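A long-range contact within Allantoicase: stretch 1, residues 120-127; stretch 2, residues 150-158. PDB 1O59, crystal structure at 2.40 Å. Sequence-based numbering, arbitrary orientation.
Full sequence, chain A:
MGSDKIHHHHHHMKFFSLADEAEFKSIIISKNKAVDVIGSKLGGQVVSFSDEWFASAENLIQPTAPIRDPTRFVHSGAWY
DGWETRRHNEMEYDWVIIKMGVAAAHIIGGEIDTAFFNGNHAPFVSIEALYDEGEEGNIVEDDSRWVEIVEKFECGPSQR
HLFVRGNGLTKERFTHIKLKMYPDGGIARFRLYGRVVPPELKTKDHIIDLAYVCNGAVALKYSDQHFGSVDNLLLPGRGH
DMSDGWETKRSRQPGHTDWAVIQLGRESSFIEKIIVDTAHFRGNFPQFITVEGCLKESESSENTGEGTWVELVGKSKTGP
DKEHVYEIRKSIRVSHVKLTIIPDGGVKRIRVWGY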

# COMPACT_ATOMS: atom_id res chain seq x y z
N ASN A 120 1.38 -27.23 -5.39
CA ASN A 120 0.17 -27.10 -4.59
C ASN A 120 -0.31 -25.63 -4.56
O ASN A 120 -1.16 -25.27 -3.74
N HIS A 121 0.24 -24.81 -5.46
CA HIS A 121 -0.19 -23.44 -5.63
C HIS A 121 -1.65 -23.41 -6.07
O HIS A 121 -2.13 -24.36 -6.67
N ALA A 122 -2.36 -22.33 -5.73
CA ALA A 122 -3.68 -22.03 -6.32
C ALA A 122 -3.63 -22.18 -7.85
O ALA A 122 -2.82 -21.49 -8.49
N PRO A 123 -4.45 -23.06 -8.43
CA PRO A 123 -4.50 -23.22 -9.89
C PRO A 123 -5.17 -22.06 -10.60
O PRO A 123 -4.78 -21.73 -11.72
N PHE A 124 -6.20 -21.50 -9.98
CA PHE A 124 -6.95 -20.43 -10.56
C PHE A 124 -7.46 -19.56 -9.43
O PHE A 124 -7.80 -20.05 -8.35
N VAL A 125 -7.54 -18.27 -9.70
CA VAL A 125 -7.99 -17.28 -8.76
C VAL A 125 -9.02 -16.41 -9.48
O VAL A 125 -8.92 -16.18 -10.70
N SER A 126 -10.04 -15.98 -8.75
CA SER A 126 -10.86 -14.85 -9.17
C SER A 126 -11.04 -13.91 -7.95
O SER A 126 -10.79 -14.30 -6.80
N ILE A 127 -11.41 -12.66 -8.25
CA ILE A 127 -11.65 -11.66 -7.23
C ILE A 127 -12.99 -10.97 -7.42
O ILE A 127 -13.36 -10.56 -8.52
N VAL A 150 -12.26 -9.25 -10.93
CA VAL A 150 -11.22 -9.92 -11.67
C VAL A 150 -11.64 -11.33 -11.96
O VAL A 150 -11.77 -12.15 -11.05
N GLU A 151 -11.86 -11.59 -13.25
CA GLU A 151 -12.24 -12.90 -13.76
C GLU A 151 -11.19 -13.96 -13.46
O GLU A 151 -10.02 -13.65 -13.25
N LYS A 152 -11.64 -15.20 -13.49
CA LYS A 152 -10.84 -16.37 -13.16
C LYS A 152 -9.60 -16.44 -14.06
O LYS A 152 -9.70 -16.35 -15.27
N PHE A 153 -8.44 -16.56 -13.45
CA PHE A 153 -7.22 -16.73 -14.21
C PHE A 153 -6.30 -17.74 -13.57
O PHE A 153 -6.28 -17.91 -12.36
N GLU A 154 -5.51 -18.36 -14.42
CA GLU A 154 -4.57 -19.40 -14.05
C GLU A 154 -3.34 -18.81 -13.36
O GLU A 154 -2.83 -17.78 -13.76
N CYS A 155 -2.90 -19.48 -12.30
CA CYS A 155 -1.65 -19.15 -11.62
C CYS A 155 -0.65 -20.26 -11.82
O CYS A 155 -1.02 -21.42 -12.02
N GLY A 156 0.63 -19.91 -11.71
CA GLY A 156 1.73 -20.88 -11.72
C GLY A 156 2.40 -21.06 -10.37
O GLY A 156 2.12 -20.32 -9.42
N PRO A 157 3.33 -22.01 -10.31
CA PRO A 157 3.98 -22.36 -9.06
C PRO A 157 4.96 -21.31 -8.60
O PRO A 157 5.70 -20.76 -9.40
N SER A 158 4.94 -21.03 -7.29
CA SER A 158 5.99 -20.26 -6.65
C SER A 158 6.42 -19.03 -7.44
O SER A 158 7.57 -18.87 -7.73

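The two stretches pair as antiparallel strands, burying 700 Å² between them, and the side chains sort onto the two faces of this ladder. V150 (chi1 t) shares a face with I127 (chi1 m, chi2 t); the branched side chains meet with CB of V150 3.9 Å from CB of I127, above a reciprocal pair of backbone hydrogen bonds. E151 points away and contributes almost nothing. The register slips by one residue here, a beta bulge, and S126 (chi1 p) lies beside it, its CB 3.4 Å from V150 O, while its hydroxyl is hydrogen-bonded elsewhere in the structure.

K152 (chi1 t, chi2 t) runs its aliphatic chain past F124 (chi1 m), with CG of K152 3.8 Å from CB of F124. NZ of K152 stays 5.3 Å from the F124 ring centroid, a long distance that allows at most a weak cation-pi attraction. F153 (chi1 p) projects from the same face as V125 (chi1 t), and the end of its side chain comes nearer to stretch 1, placing CZ of F153 4.0 Å from CG1 of V125.

E154 (chi1 t, chi2 t) returns to the F124 face, where its CB lies 3.7 Å from CE2 of F124. A water lies 3.1 Å from OE2 of E154 and 3.0 Å from O of P123, close enough to hydrogen-bond with either, lying between the exposed acid and the backbone of the other stretch. C155 (chi1 m) points toward stretch 1: its CB approaches O of A122 at 3.1 Å, and its SG lies 4.0 Å from CG2 of V125.

Beyond the strand, H121 (chi1 p) points inward, and its ND1 donates a hydrogen bond to A122 O at 3.1 Å. G156 and P157 cover one face of its imidazole; CD of P157 sits over that face, 4.2 Å from the H121 ring centroid. S158 makes no contact with stretch 1.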

# COMPACT_ATOMS: atom_id res chain seq x y z
CB ASN A 120 0.39 -27.66 -3.18
CG ASN A 120 1.49 -26.93 -2.41
OD1 ASN A 120 2.43 -26.40 -3.01
ND2 ASN A 120 1.37 -26.89 -1.08
CB HIS A 121 0.65 -22.75 -6.68
CG HIS A 121 0.63 -23.43 -8.01
ND1 HIS A 121 -0.22 -23.05 -9.03
CD2 HIS A 121 1.31 -24.51 -8.47
CE1 HIS A 121 -0.04 -23.85 -10.06
NE2 HIS A 121 0.88 -24.75 -9.75
CB ALA A 122 -4.05 -20.61 -5.99
CB PRO A 123 -5.35 -24.49 -10.09
CG PRO A 123 -5.49 -25.08 -8.77
CD PRO A 123 -5.37 -24.01 -7.76
CB PHE A 124 -8.16 -20.90 -11.36
CG PHE A 124 -7.83 -21.72 -12.58
CD1 PHE A 124 -7.78 -23.11 -12.50
CD2 PHE A 124 -7.63 -21.13 -13.81
CE1 PHE A 124 -7.51 -23.89 -13.63
CE2 PHE A 124 -7.35 -21.88 -14.93
CZ PHE A 124 -7.29 -23.27 -14.85
CB VAL A 125 -6.78 -16.45 -8.27
CG1 VAL A 125 -7.18 -15.10 -7.79
CG2 VAL A 125 -6.00 -17.19 -7.13
CB SER A 126 -12.19 -15.29 -9.83
OG SER A 126 -13.15 -15.81 -8.92
CB ILE A 127 -10.52 -10.64 -7.19
CG1 ILE A 127 -9.15 -11.34 -7.16
CG2 ILE A 127 -10.65 -9.74 -5.94
CD1 ILE A 127 -7.96 -10.41 -7.45
CB VAL A 150 -9.90 -9.90 -10.92
CG1 VAL A 150 -8.82 -10.63 -11.72
CG2 VAL A 150 -9.50 -8.43 -10.60
CB GLU A 151 -12.47 -12.83 -15.27
CG GLU A 151 -11.16 -12.78 -16.07
CD GLU A 151 -11.25 -12.01 -17.39
OE1 GLU A 151 -11.58 -12.62 -18.48
OE2 GLU A 151 -10.96 -10.77 -17.33
CB LYS A 152 -11.71 -17.63 -13.33
CG LYS A 152 -11.11 -18.89 -12.75
CD LYS A 152 -11.75 -20.16 -13.37
CE LYS A 152 -12.47 -21.05 -12.35
NZ LYS A 152 -12.86 -22.40 -12.96
CB PHE A 153 -6.50 -15.39 -14.41
CG PHE A 153 -5.97 -14.75 -13.13
CD1 PHE A 153 -4.73 -15.11 -12.60
CD2 PHE A 153 -6.70 -13.75 -12.47
CE1 PHE A 153 -4.25 -14.51 -11.45
CE2 PHE A 153 -6.24 -13.14 -11.34
CZ PHE A 153 -5.01 -13.51 -10.81
CB GLU A 154 -4.14 -20.14 -15.31
CG GLU A 154 -3.43 -21.45 -15.06
CD GLU A 154 -3.26 -22.29 -16.33
OE1 GLU A 154 -3.44 -21.74 -17.46
OE2 GLU A 154 -2.96 -23.51 -16.21
CB CYS A 155 -1.90 -19.04 -10.13
SG CYS A 155 -2.94 -17.69 -9.64
CB PRO A 157 4.70 -23.68 -9.39
CG PRO A 157 4.93 -23.65 -10.84
CD PRO A 157 3.84 -22.82 -11.43
CB SER A 158 7.21 -21.16 -6.38
OG SER A 158 8.15 -20.47 -5.57
O HOH W 1 -3.18 -23.81 -13.16